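Local coordinates for flagellar motor switch protein FliG (Aquifex aeolicus, PDB 3HJL) that probably forms part of the rotor-mounted switch complex (C ring) at the base of the flagellar basal body, which helps set the direction of flagellar rotation, at residues A[260-264]-A[289-294]; A[240-246]-A[271-277]; A[22-26]-A[73-77]; A[17-21]-A[84-88]; A[120-125]-A[182-186]. All blocks are in the same frame, centred on the assembly; numbering follows the deposited sequence.

Contact 1 of 5, residues A[260-264]-A[289-294]; sequences KNTLM and LFLEDM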
# COMPACT_ATOMS: atom_id res chain seq x y z
N LYS A 260 -22.30 35.39 20.74
CA LYS A 260 -23.36 34.79 21.55
C LYS A 260 -23.91 33.51 20.92
O LYS A 260 -24.09 32.50 21.61
CB LYS A 260 -24.52 35.79 21.76
CG LYS A 260 -25.73 35.21 22.53
CD LYS A 260 -26.85 36.21 22.73
CE LYS A 260 -28.07 35.49 23.29
NZ LYS A 260 -29.07 36.40 23.88
N ASN A 261 -24.22 33.56 19.62
CA ASN A 261 -24.77 32.41 18.90
C ASN A 261 -23.79 31.24 18.89
O ASN A 261 -24.19 30.09 19.10
CB ASN A 261 -25.18 32.78 17.46
CG ASN A 261 -26.28 33.86 17.40
OD1 ASN A 261 -27.14 33.95 18.29
ND2 ASN A 261 -26.26 34.67 16.35
N THR A 262 -22.51 31.53 18.65
CA THR A 262 -21.45 30.50 18.68
C THR A 262 -21.37 29.84 20.06
O THR A 262 -21.33 28.61 20.16
CB THR A 262 -20.07 31.09 18.32
OG1 THR A 262 -20.13 31.71 17.04
CG2 THR A 262 -19.00 29.99 18.31
N LEU A 263 -21.38 30.66 21.12
CA LEU A 263 -21.32 30.15 22.50
C LEU A 263 -22.58 29.34 22.86
O LEU A 263 -22.47 28.32 23.53
CB LEU A 263 -21.13 31.30 23.50
CG LEU A 263 -20.85 30.88 24.95
CD1 LEU A 263 -19.53 30.13 25.03
CD2 LEU A 263 -20.85 32.08 25.89
N MET A 264 -23.75 29.83 22.48
CA MET A 264 -25.01 29.11 22.72
C MET A 264 -24.97 27.72 22.11
O MET A 264 -25.29 26.74 22.79
CB MET A 264 -26.20 29.86 22.11
CG MET A 264 -26.77 30.95 23.00
SD MET A 264 -28.22 31.80 22.37
CE MET A 264 -29.03 30.54 21.42
N LEU A 289 -31.79 35.55 29.37
CA LEU A 289 -32.08 35.62 27.92
C LEU A 289 -31.28 34.58 27.10
O LEU A 289 -31.76 34.08 26.08
CB LEU A 289 -31.82 37.05 27.39
CG LEU A 289 -32.04 37.34 25.89
CD1 LEU A 289 -33.46 36.99 25.45
CD2 LEU A 289 -31.76 38.80 25.59
N PHE A 290 -30.07 34.25 27.55
CA PHE A 290 -29.19 33.28 26.88
C PHE A 290 -29.79 31.87 26.92
O PHE A 290 -29.82 31.16 25.90
CB PHE A 290 -27.81 33.28 27.55
CG PHE A 290 -26.75 32.52 26.81
CD1 PHE A 290 -26.49 31.19 27.12
CD2 PHE A 290 -25.91 33.18 25.92
CE1 PHE A 290 -25.46 30.51 26.49
CE2 PHE A 290 -24.87 32.51 25.30
CZ PHE A 290 -24.65 31.17 25.58
N LEU A 291 -30.22 31.46 28.11
CA LEU A 291 -30.89 30.17 28.32
C LEU A 291 -32.18 30.07 27.52
O LEU A 291 -32.50 29.00 26.97
CB LEU A 291 -31.19 29.95 29.80
CG LEU A 291 -30.00 29.73 30.73
CD1 LEU A 291 -30.45 29.76 32.18
CD2 LEU A 291 -29.31 28.42 30.40
N GLU A 292 -32.94 31.16 27.48
CA GLU A 292 -34.20 31.22 26.72
C GLU A 292 -33.96 31.11 25.22
O GLU A 292 -34.65 30.34 24.53
CB GLU A 292 -34.96 32.50 27.04
CG GLU A 292 -35.58 32.50 28.44
CD GLU A 292 -36.13 33.85 28.86
OE1 GLU A 292 -36.18 34.78 28.03
OE2 GLU A 292 -36.52 33.98 30.04
N ASP A 293 -32.97 31.85 24.71
CA ASP A 293 -32.58 31.75 23.31
C ASP A 293 -31.95 30.39 22.96
O ASP A 293 -32.04 29.97 21.80
CB ASP A 293 -31.62 32.88 22.91
CG ASP A 293 -32.29 34.25 22.91
OD1 ASP A 293 -31.59 35.23 23.24
OD2 ASP A 293 -33.50 34.35 22.58
N MET A 294 -31.30 29.72 23.93
CA MET A 294 -30.76 28.36 23.72
C MET A 294 -31.85 27.34 23.38
O MET A 294 -31.64 26.48 22.53
CB MET A 294 -29.93 27.85 24.92
CG MET A 294 -28.43 28.19 24.87
SD MET A 294 -27.39 27.06 25.85
CE MET A 294 -27.97 27.43 27.50

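Contact 2 of 5, residues A[240-246]-A[271-277]; sequences FEDIRKL and PEDIKQK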
# COMPACT_ATOMS: atom_id res chain seq x y z
N PHE A 240 -12.26 21.52 24.83
CA PHE A 240 -13.42 22.25 25.35
C PHE A 240 -13.71 21.90 26.82
O PHE A 240 -14.13 22.75 27.60
CB PHE A 240 -14.65 21.98 24.48
CG PHE A 240 -15.80 22.93 24.75
CD1 PHE A 240 -15.82 24.18 24.16
CD2 PHE A 240 -16.85 22.56 25.57
CE1 PHE A 240 -16.87 25.06 24.40
CE2 PHE A 240 -17.91 23.42 25.81
CZ PHE A 240 -17.91 24.67 25.22
N GLU A 241 -13.42 20.66 27.21
CA GLU A 241 -13.59 20.22 28.58
C GLU A 241 -12.65 20.96 29.55
O GLU A 241 -13.02 21.18 30.71
CB GLU A 241 -13.36 18.70 28.68
CG GLU A 241 -14.35 17.83 27.87
CD GLU A 241 -15.75 17.76 28.48
OE1 GLU A 241 -15.97 16.90 29.36
OE2 GLU A 241 -16.64 18.50 28.01
N ASP A 242 -11.50 21.43 29.06
CA ASP A 242 -10.52 22.17 29.90
C ASP A 242 -10.98 23.58 30.30
O ASP A 242 -10.29 24.27 31.05
CB ASP A 242 -9.15 22.28 29.20
CG ASP A 242 -8.51 20.93 28.94
OD1 ASP A 242 -8.57 20.04 29.83
OD2 ASP A 242 -7.91 20.77 27.85
N ILE A 243 -12.13 24.02 29.79
CA ILE A 243 -12.75 25.27 30.25
C ILE A 243 -13.00 25.25 31.79
O ILE A 243 -12.96 26.30 32.44
CB ILE A 243 -14.06 25.57 29.45
CG1 ILE A 243 -13.70 25.95 28.00
CG2 ILE A 243 -14.84 26.71 30.10
CD1 ILE A 243 -14.91 26.17 27.08
N ARG A 244 -13.21 24.06 32.35
CA ARG A 244 -13.30 23.85 33.81
C ARG A 244 -12.08 24.37 34.59
O ARG A 244 -12.22 24.83 35.73
CB ARG A 244 -13.43 22.36 34.12
CG ARG A 244 -14.73 21.70 33.71
CD ARG A 244 -14.82 20.34 34.36
NE ARG A 244 -15.95 19.54 33.88
CZ ARG A 244 -15.97 18.86 32.74
NH1 ARG A 244 -14.91 18.81 31.94
NH2 ARG A 244 -17.06 18.17 32.42
N LYS A 245 -10.88 24.23 34.01
CA LYS A 245 -9.63 24.67 34.65
C LYS A 245 -9.51 26.19 34.77
O LYS A 245 -8.83 26.69 35.67
CB LYS A 245 -8.41 24.15 33.88
CG LYS A 245 -8.28 22.63 33.77
CD LYS A 245 -7.08 22.26 32.91
CE LYS A 245 -6.94 20.75 32.76
NZ LYS A 245 -5.79 20.38 31.87
N LEU A 246 -10.16 26.92 33.86
CA LEU A 246 -10.07 28.39 33.83
C LEU A 246 -10.77 29.05 35.02
O LEU A 246 -11.68 28.46 35.63
CB LEU A 246 -10.67 28.92 32.51
CG LEU A 246 -10.02 28.44 31.21
CD1 LEU A 246 -10.72 29.04 30.02
CD2 LEU A 246 -8.52 28.76 31.17
N PRO A 271 -21.27 19.84 29.06
CA PRO A 271 -21.73 19.43 30.39
C PRO A 271 -22.32 20.59 31.19
O PRO A 271 -21.99 21.75 30.93
CB PRO A 271 -20.46 18.92 31.07
CG PRO A 271 -19.53 18.60 29.97
CD PRO A 271 -19.82 19.59 28.90
N GLU A 272 -23.17 20.27 32.16
CA GLU A 272 -23.91 21.28 32.91
C GLU A 272 -23.02 22.24 33.70
O GLU A 272 -23.32 23.43 33.80
CB GLU A 272 -24.93 20.60 33.86
CG GLU A 272 -25.97 21.55 34.48
CD GLU A 272 -26.79 22.30 33.43
OE1 GLU A 272 -27.04 23.51 33.62
OE2 GLU A 272 -27.16 21.68 32.40
N ASP A 273 -21.92 21.72 34.25
CA ASP A 273 -20.99 22.55 35.03
C ASP A 273 -20.23 23.58 34.17
O ASP A 273 -19.89 24.66 34.65
CB ASP A 273 -20.02 21.69 35.84
CG ASP A 273 -19.07 20.88 34.98
OD1 ASP A 273 -19.54 20.04 34.19
OD2 ASP A 273 -17.85 21.05 35.15
N ILE A 274 -19.99 23.25 32.90
CA ILE A 274 -19.36 24.19 31.95
C ILE A 274 -20.40 25.22 31.47
O ILE A 274 -20.05 26.39 31.25
CB ILE A 274 -18.69 23.43 30.75
CG1 ILE A 274 -17.54 22.55 31.26
CG2 ILE A 274 -18.16 24.41 29.71
CD1 ILE A 274 -16.90 21.69 30.18
N LYS A 275 -21.66 24.81 31.32
CA LYS A 275 -22.74 25.75 31.05
C LYS A 275 -22.80 26.79 32.16
O LYS A 275 -22.74 27.99 31.90
CB LYS A 275 -24.11 25.06 30.96
CG LYS A 275 -24.40 24.29 29.70
CD LYS A 275 -25.79 23.67 29.79
CE LYS A 275 -26.26 23.09 28.47
NZ LYS A 275 -27.63 22.50 28.54
N GLN A 276 -22.90 26.32 33.41
CA GLN A 276 -22.96 27.21 34.58
C GLN A 276 -21.71 28.06 34.77
O GLN A 276 -21.79 29.15 35.33
CB GLN A 276 -23.25 26.41 35.87
CG GLN A 276 -24.62 25.73 35.93
CD GLN A 276 -25.79 26.70 35.76
OE1 GLN A 276 -25.70 27.88 36.11
NE2 GLN A 276 -26.90 26.19 35.22
N LYS A 277 -20.57 27.57 34.29
CA LYS A 277 -19.32 28.32 34.35
C LYS A 277 -19.41 29.62 33.53
O LYS A 277 -18.92 30.66 33.97
CB LYS A 277 -18.16 27.46 33.85
CG LYS A 277 -16.81 28.05 34.10
CD LYS A 277 -15.77 26.99 34.43
CE LYS A 277 -14.48 27.61 34.92
NZ LYS A 277 -14.64 28.37 36.19

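Contact 3 of 5, residues A[22-26]-A[73-77]; sequences LPEEV and IKIKK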
# COMPACT_ATOMS: atom_id res chain seq x y z
N LEU A 22 10.99 -20.19 -39.05
CA LEU A 22 10.00 -20.64 -40.05
C LEU A 22 9.48 -22.04 -39.74
O LEU A 22 10.16 -22.81 -39.06
CB LEU A 22 10.61 -20.66 -41.47
CG LEU A 22 10.83 -19.33 -42.22
CD1 LEU A 22 11.74 -19.55 -43.40
CD2 LEU A 22 9.51 -18.74 -42.68
N PRO A 23 8.28 -22.39 -40.26
CA PRO A 23 7.77 -23.76 -40.08
C PRO A 23 8.71 -24.80 -40.69
O PRO A 23 9.41 -24.50 -41.66
CB PRO A 23 6.43 -23.74 -40.83
CG PRO A 23 6.06 -22.32 -40.94
CD PRO A 23 7.33 -21.55 -41.00
N GLU A 24 8.71 -26.01 -40.13
CA GLU A 24 9.61 -27.07 -40.60
C GLU A 24 9.34 -27.53 -42.04
O GLU A 24 10.26 -27.98 -42.71
CB GLU A 24 9.60 -28.27 -39.65
CG GLU A 24 10.10 -27.95 -38.23
CD GLU A 24 10.67 -29.17 -37.52
OE1 GLU A 24 9.95 -29.75 -36.67
OE2 GLU A 24 11.81 -29.55 -37.83
N GLU A 25 8.10 -27.37 -42.51
CA GLU A 25 7.75 -27.68 -43.92
C GLU A 25 8.55 -26.79 -44.87
O GLU A 25 9.05 -27.26 -45.91
CB GLU A 25 6.25 -27.46 -44.21
CG GLU A 25 5.26 -28.20 -43.30
CD GLU A 25 4.70 -27.32 -42.20
OE1 GLU A 25 5.50 -26.66 -41.49
OE2 GLU A 25 3.47 -27.29 -42.03
N VAL A 26 8.67 -25.52 -44.51
CA VAL A 26 9.41 -24.53 -45.29
C VAL A 26 10.93 -24.72 -45.14
O VAL A 26 11.65 -24.83 -46.13
CB VAL A 26 9.01 -23.09 -44.87
CG1 VAL A 26 9.88 -22.05 -45.56
CG2 VAL A 26 7.52 -22.84 -45.17
N ILE A 73 5.40 -16.76 -48.99
CA ILE A 73 5.47 -17.93 -48.10
C ILE A 73 4.26 -17.88 -47.15
O ILE A 73 4.05 -16.88 -46.47
CB ILE A 73 6.79 -17.96 -47.27
CG1 ILE A 73 7.99 -18.37 -48.13
CG2 ILE A 73 6.66 -18.95 -46.11
CD1 ILE A 73 8.43 -17.33 -49.15
N LYS A 74 3.50 -18.98 -47.10
CA LYS A 74 2.31 -19.07 -46.25
C LYS A 74 2.69 -19.49 -44.83
O LYS A 74 3.41 -20.47 -44.65
CB LYS A 74 1.29 -20.07 -46.83
CG LYS A 74 0.56 -19.60 -48.09
CD LYS A 74 1.28 -19.96 -49.39
CE LYS A 74 1.10 -21.44 -49.76
NZ LYS A 74 1.76 -21.77 -51.04
N ILE A 75 2.18 -18.74 -43.84
CA ILE A 75 2.48 -18.97 -42.42
C ILE A 75 1.18 -19.35 -41.69
O ILE A 75 0.35 -18.48 -41.40
CB ILE A 75 3.09 -17.70 -41.77
CG1 ILE A 75 4.42 -17.32 -42.45
CG2 ILE A 75 3.31 -17.90 -40.28
CD1 ILE A 75 5.53 -18.37 -42.34
N LYS A 76 1.02 -20.64 -41.41
CA LYS A 76 -0.20 -21.17 -40.80
C LYS A 76 -0.36 -20.78 -39.32
O LYS A 76 -1.48 -20.53 -38.87
CB LYS A 76 -0.24 -22.70 -40.93
CG LYS A 76 -0.30 -23.21 -42.37
CD LYS A 76 -0.09 -24.72 -42.44
CE LYS A 76 0.06 -25.20 -43.88
NZ LYS A 76 0.46 -26.63 -43.95
N LYS A 77 0.76 -20.77 -38.59
CA LYS A 77 0.78 -20.40 -37.17
C LYS A 77 1.71 -19.19 -36.96
O LYS A 77 2.87 -19.36 -36.57
CB LYS A 77 1.26 -21.59 -36.33
CG LYS A 77 0.28 -22.77 -36.32
CD LYS A 77 0.86 -23.98 -35.59
CE LYS A 77 -0.08 -25.18 -35.69
NZ LYS A 77 0.49 -26.39 -35.02

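Contact 4 of 5, residues A[17-21]-A[84-88]; sequences VLLLS and NIKKV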
# COMPACT_ATOMS: atom_id res chain seq x y z
N VAL A 17 17.78 -16.07 -38.56
CA VAL A 17 16.60 -16.11 -37.70
C VAL A 17 15.43 -16.81 -38.40
O VAL A 17 14.74 -17.61 -37.78
CB VAL A 17 16.18 -14.69 -37.23
CG1 VAL A 17 14.90 -14.77 -36.41
CG2 VAL A 17 17.30 -14.04 -36.39
N LEU A 18 15.23 -16.52 -39.69
CA LEU A 18 14.21 -17.20 -40.50
C LEU A 18 14.41 -18.71 -40.52
O LEU A 18 13.46 -19.47 -40.29
CB LEU A 18 14.20 -16.68 -41.95
CG LEU A 18 13.52 -15.35 -42.26
CD1 LEU A 18 13.74 -14.98 -43.74
CD2 LEU A 18 12.01 -15.43 -41.96
N LEU A 19 15.65 -19.14 -40.77
CA LEU A 19 15.99 -20.58 -40.79
C LEU A 19 15.49 -21.30 -39.53
O LEU A 19 14.89 -22.37 -39.61
CB LEU A 19 17.52 -20.76 -40.93
CG LEU A 19 18.08 -22.20 -41.01
CD1 LEU A 19 17.63 -22.88 -42.30
CD2 LEU A 19 19.59 -22.19 -40.90
N LEU A 20 15.71 -20.67 -38.38
CA LEU A 20 15.33 -21.24 -37.09
C LEU A 20 13.85 -21.02 -36.68
O LEU A 20 13.32 -21.81 -35.91
CB LEU A 20 16.25 -20.67 -36.01
CG LEU A 20 17.74 -20.96 -36.22
CD1 LEU A 20 18.59 -20.03 -35.39
CD2 LEU A 20 18.04 -22.42 -35.91
N SER A 21 13.20 -19.98 -37.22
CA SER A 21 11.84 -19.56 -36.84
C SER A 21 10.71 -20.05 -37.76
O SER A 21 9.59 -20.24 -37.29
CB SER A 21 11.77 -18.03 -36.77
OG SER A 21 12.73 -17.53 -35.85
N ASN A 84 9.13 -18.21 -31.72
CA ASN A 84 10.40 -18.82 -32.16
C ASN A 84 11.50 -17.78 -32.38
O ASN A 84 12.65 -18.03 -32.03
CB ASN A 84 10.20 -19.65 -33.44
CG ASN A 84 9.37 -20.91 -33.20
OD1 ASN A 84 8.99 -21.22 -32.07
ND2 ASN A 84 9.04 -21.60 -34.27
N ILE A 85 11.15 -16.62 -32.95
CA ILE A 85 12.09 -15.50 -33.09
C ILE A 85 12.52 -14.97 -31.70
O ILE A 85 13.67 -14.61 -31.52
CB ILE A 85 11.50 -14.32 -33.93
CG1 ILE A 85 11.26 -14.75 -35.38
CG2 ILE A 85 12.47 -13.11 -33.94
CD1 ILE A 85 10.54 -13.73 -36.17
N LYS A 86 11.59 -14.97 -30.74
CA LYS A 86 11.92 -14.57 -29.35
C LYS A 86 12.87 -15.53 -28.62
O LYS A 86 13.52 -15.12 -27.66
CB LYS A 86 10.65 -14.34 -28.51
CG LYS A 86 9.92 -13.05 -28.85
CD LYS A 86 8.78 -12.77 -27.90
CE LYS A 86 8.29 -11.34 -28.04
NZ LYS A 86 7.09 -11.05 -27.19
N LYS A 87 12.94 -16.80 -29.07
CA LYS A 87 13.91 -17.76 -28.51
C LYS A 87 15.30 -17.57 -29.12
O LYS A 87 16.32 -17.74 -28.44
CB LYS A 87 13.46 -19.22 -28.73
CG LYS A 87 12.03 -19.58 -28.29
CD LYS A 87 11.58 -18.94 -26.97
CE LYS A 87 12.41 -19.40 -25.77
NZ LYS A 87 11.86 -18.89 -24.47
N VAL A 88 15.34 -17.22 -30.40
CA VAL A 88 16.59 -17.04 -31.13
C VAL A 88 17.34 -15.78 -30.67
O VAL A 88 18.50 -15.86 -30.30
CB VAL A 88 16.32 -16.93 -32.67
CG1 VAL A 88 17.61 -16.68 -33.44
CG2 VAL A 88 15.61 -18.18 -33.18

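Contact 5 of 5, residues A[120-125]-A[182-186]; sequences ILASLL and LLEEI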
# COMPACT_ATOMS: atom_id res chain seq x y z
N ILE A 120 0.17 -19.54 13.35
CA ILE A 120 -0.48 -18.36 12.79
C ILE A 120 -0.71 -18.52 11.29
O ILE A 120 -1.79 -18.21 10.79
CB ILE A 120 0.33 -17.06 13.10
CG1 ILE A 120 0.36 -16.80 14.62
CG2 ILE A 120 -0.27 -15.86 12.34
CD1 ILE A 120 1.28 -15.69 15.05
N LEU A 121 0.30 -19.03 10.58
CA LEU A 121 0.18 -19.29 9.14
C LEU A 121 -0.87 -20.37 8.85
O LEU A 121 -1.69 -20.21 7.96
CB LEU A 121 1.55 -19.67 8.54
CG LEU A 121 2.67 -18.61 8.61
CD1 LEU A 121 3.99 -19.13 8.11
CD2 LEU A 121 2.31 -17.37 7.85
N ALA A 122 -0.85 -21.47 9.61
CA ALA A 122 -1.85 -22.55 9.49
C ALA A 122 -3.26 -22.02 9.72
O ALA A 122 -4.17 -22.30 8.94
CB ALA A 122 -1.55 -23.68 10.48
N SER A 123 -3.42 -21.20 10.76
CA SER A 123 -4.70 -20.56 11.10
C SER A 123 -5.24 -19.66 9.99
O SER A 123 -6.41 -19.73 9.65
CB SER A 123 -4.55 -19.75 12.39
OG SER A 123 -5.80 -19.21 12.79
N LEU A 124 -4.37 -18.83 9.42
CA LEU A 124 -4.74 -17.96 8.28
C LEU A 124 -4.99 -18.72 6.97
O LEU A 124 -5.66 -18.20 6.08
CB LEU A 124 -3.66 -16.90 8.02
CG LEU A 124 -3.51 -15.78 9.05
CD1 LEU A 124 -2.32 -14.93 8.71
CD2 LEU A 124 -4.77 -14.91 9.11
N LEU A 125 -4.41 -19.91 6.83
CA LEU A 125 -4.51 -20.68 5.57
C LEU A 125 -5.63 -21.72 5.54
O LEU A 125 -6.05 -22.12 4.45
CB LEU A 125 -3.17 -21.37 5.26
CG LEU A 125 -1.99 -20.53 4.74
CD1 LEU A 125 -0.76 -21.41 4.72
CD2 LEU A 125 -2.26 -19.96 3.33
N LEU A 182 -1.21 -12.11 3.21
CA LEU A 182 -1.10 -12.84 4.48
C LEU A 182 -0.32 -11.96 5.49
O LEU A 182 -0.71 -11.86 6.65
CB LEU A 182 -0.43 -14.22 4.26
CG LEU A 182 -0.67 -15.31 5.33
CD1 LEU A 182 -0.45 -16.74 4.80
CD2 LEU A 182 0.21 -15.08 6.56
N LEU A 183 0.72 -11.27 5.02
CA LEU A 183 1.50 -10.36 5.89
C LEU A 183 0.69 -9.15 6.37
O LEU A 183 0.82 -8.74 7.51
CB LEU A 183 2.79 -9.90 5.19
CG LEU A 183 3.86 -10.99 5.09
CD1 LEU A 183 4.92 -10.65 4.06
CD2 LEU A 183 4.47 -11.24 6.48
N GLU A 184 -0.11 -8.59 5.48
CA GLU A 184 -1.05 -7.52 5.81
C GLU A 184 -2.17 -7.95 6.77
O GLU A 184 -2.63 -7.17 7.59
CB GLU A 184 -1.69 -6.98 4.53
CG GLU A 184 -0.71 -6.19 3.69
CD GLU A 184 -1.22 -5.85 2.30
OE1 GLU A 184 -2.09 -6.56 1.74
OE2 GLU A 184 -0.72 -4.85 1.75
N GLU A 185 -2.63 -9.19 6.62
CA GLU A 185 -3.64 -9.76 7.51
C GLU A 185 -3.08 -9.96 8.93
O GLU A 185 -3.78 -9.77 9.91
CB GLU A 185 -4.14 -11.10 6.94
CG GLU A 185 -5.32 -11.71 7.70
CD GLU A 185 -6.51 -10.77 7.82
OE1 GLU A 185 -6.81 -10.05 6.83
OE2 GLU A 185 -7.15 -10.75 8.90
N ILE A 186 -1.81 -10.35 9.01
CA ILE A 186 -1.11 -10.50 10.29
C ILE A 186 -0.94 -9.14 10.96
O ILE A 186 -1.13 -9.00 12.16
CB ILE A 186 0.29 -11.17 10.07
CG1 ILE A 186 0.12 -12.63 9.66
CG2 ILE A 186 1.15 -11.08 11.33
CD1 ILE A 186 1.33 -13.25 9.03

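Contact 1 of 5, residues A[260-264]-A[289-294]
Met-264 and Phe-290 form the apolar centre. Met-264 CG lies over one face of the Phe-290 ring, 3.5 Å from its centroid and 20° off the normal, a CH-pi contact; Met-264 SD, 4.6 Å from the same centroid and also over the face, adds a Met-aromatic contact. Leu-263 CG meets Phe-290 CZ at 3.9 Å, and Met-264 CG packs on Met-294 CG at 3.7 Å, where the backbones come nearest (Met-264 CA to Met-294 CA, 5.9 Å). Met-282, Leu-279 and Leu-267 also touch the Phe-290 side chain. Farther out, Met-264 CE reaches Asp-293 O at 3.1 Å. At the polar edge the extended, all-trans Lys-260 passes Leu-289 (NZ to CG, 3.7 Å) and ends in a hydrogen-bonded salt bridge, Lys-260 NZ to Asp-293 OD1, 2.9 Å. The short helical axes cross at -68°, 10.6 Å apart, packing helix 260-268 on helix 284-296 within the all-helical FliG C-terminal domain, with a Met-aromatic contact at the centre.

Contact 2 of 5, residues A[240-246]-A[271-277]
Pro-271, at the N-cap position of helix 272-279, turns its ring toward segment 240-246: Pro-271 CD lies 3.5 Å from Glu-241 OE2, and Pro-271 CG 3.5 Å from Arg-244 NH2. Two residues on, Asp-273 forms a salt bridge with Arg-244 (OD2 to NE, 2.7 Å), whose hydrogen bond is weak at 127°. Arg-244 also makes a salt bridge with Glu-241 of its own segment (NH1 to OE1, 3.4 Å), its hydrogen bonds weak, so the guanidinium links two acidic groups. Ile-274, with the largest buried area here, fills the centre. Its CD1 lies over one guanidinium face, its CG1 is 3.8 Å from Arg-244 CG, and its CG2 meets Phe-240 CE2 at 4.0 Å and Ile-243 CG2 at 4.1 Å. Helix 302-320 receives Phe-240 and Ile-243. Lys-277 then places its CE 3.2 Å from Ile-243 O, and its NZ makes a weak 3.0 Å hydrogen bond to Leu-246 O. An apolar isoleucine thus sits between a surface salt-bridge network and a lysine-to-carbonyl link, joining the loop with its 3-10 turn between helices 227-237 and 248-255 to helix 272-279 in the FliG C-terminal domain.

Contact 3 of 5, residues A[22-26]-A[73-77]
Ile-75, Ile-73 and Pro-23 have the largest areas buried here, and the contact can be read from them. Ile-75 sends its CD1 into the corner between two neighbours, 3.9 Å from Pro-23 CD and 4.0 Å from Leu-22 CD2. Its CA-to-CB bond points sideways, and the m,m rotamer brings the methyl across. Pro-23, at the N-cap position of helix 24-33, aims its ring at segment 73-77; the backbones are nearest here, with Pro-23 CA 7.5 Å from Ile-75 CA. Two residues earlier in the extended chain, Ile-73 points toward the helix start and offers CG2 to Val-26 CG2 at 4.1 Å, with Leu-22 CD2 at the looser distance of 4.5 Å from the same Ile-73 CG2. The two isoleucines thus lie along a small apolar patch formed by Leu-22, Pro-23 and Val-26. Helix 54-70 backs it, Leu-22 touching Ile-68 and Ile-75 touching Leu-65. At one end a charged pair adds a long salt bridge, Glu-25 OE2 to Lys-76 NZ at 3.6 Å. With 222 Å² buried in total and none of the touching residues fully buried, this is shallow surface packing. It lays the irregular link between helices 54-70 and 78-88 against the turn from helix 7-21 and the start of helix 24-33, within the all-helical FliG N-terminal domain.

Contact 4 of 5, residues A[17-21]-A[84-88]
The bump at one end of this crossing is Val-88, whose CB points at helix 7-21 and whose two methyls enter a hollow walled by Val-17, Leu-20 and Ser-21. Val-88 CG1 lies 4.0 Å from Val-17 CG2, while Val-88 CG2 rests 3.8 Å from Leu-20 CB and 4.0 Å from Ser-21 OG. Leu-49 also touches both Val-17 and Val-88. In return, Val-17 projects toward segment 84-88 and places CG1 3.8 Å from Ile-85 CG1. The short axes approach to 9.0 Å with their directions 125° apart; the ends of helices 7-21 and 78-88 meet here, and Phe-81 extends the packing onto Leu-18 and Ser-21. The contact belongs to the all-helical FliG N-terminal domain, where helix 54-70 takes the Ile-85 side chain against Ala-61 and Leu-64. The small Ser-21 leaves room for the tightest approach: Ser-21 CA is 5.0 Å from Asn-84 CA, and Ser-21 OG sits 3.2 Å from Ile-85 CG1. That hydroxyl turns back to its own helix, donating a 2.8 Å hydrogen bond from Ser-21 OG to Val-17 O, so a polar group can lie among apolar ones with its proton used. Beyond the serine, Asn-84 lies alongside, its CB 4.0 Å from Ser-21 CB and its ND2 giving a weak 3.4 Å hydrogen bond to Ser-21 O.

Contact 5 of 5, residues A[120-125]-A[182-186]
This is apolar helix-on-helix packing in the FliG middle domain, whose repeated helices match the armadillo-type superhelix of the protein: the short helix 118-125 lies across the long helix 172-193. The short axes are 11.2 Å apart at 106°, nearly perpendicular, so leucine and isoleucine ends must bridge the gap. Leu-124 and Leu-182, pointing at each other's segments, do most of this, with their CA atoms 7.3 Å apart. Leu-182 meets three leucines, Leu-121, Leu-124 and Leu-125: its CD2 is 3.4 Å from Leu-121 CD2, and its CD1 is 4.0 Å from Leu-125 CD2. One turn on, Ile-186 reaches Ile-120, its CG1 4.2 Å from Ile-120 CG2, and, more loosely, Leu-121, its CD1 4.4 Å from Leu-121 CD2. Neighbouring helices close the inner side, where Ile-113 touches Leu-121 and Leu-182, and Phe-136 touches Leu-125 and Leu-182. On the outer side, the aliphatic part of Glu-185 packs against Leu-124, its CG 3.5 Å from Leu-124 CD2. Leu-124 CD1 is the tightest point of all, 3.3 Å from Leu-182 CD2 and 3.5 Å from Ile-186 CG1.

From the N terminus, contact 4 joins the ends of helices 7-21 and 78-88, closing a loop of 62 residues; contact 3, closing 46, nests inside it, 22-26 following directly on 17-21. Both lie in the N-terminal domain, their centres about 12 Å apart, and tie its first helices to the region around helix 78-88. Contact 5 follows in series, closing 56 residues between helices 118-125 and 172-193 of the middle domain. Contacts 2 and 1 are the last in sequence, each closing 24 residues; they cross, their segments alternating, so a loop and helices 260-268, 272-279 and 284-296 are tied together. Contacts 1 and 3 have centres about 92 Å apart, reflecting an elongated molecule.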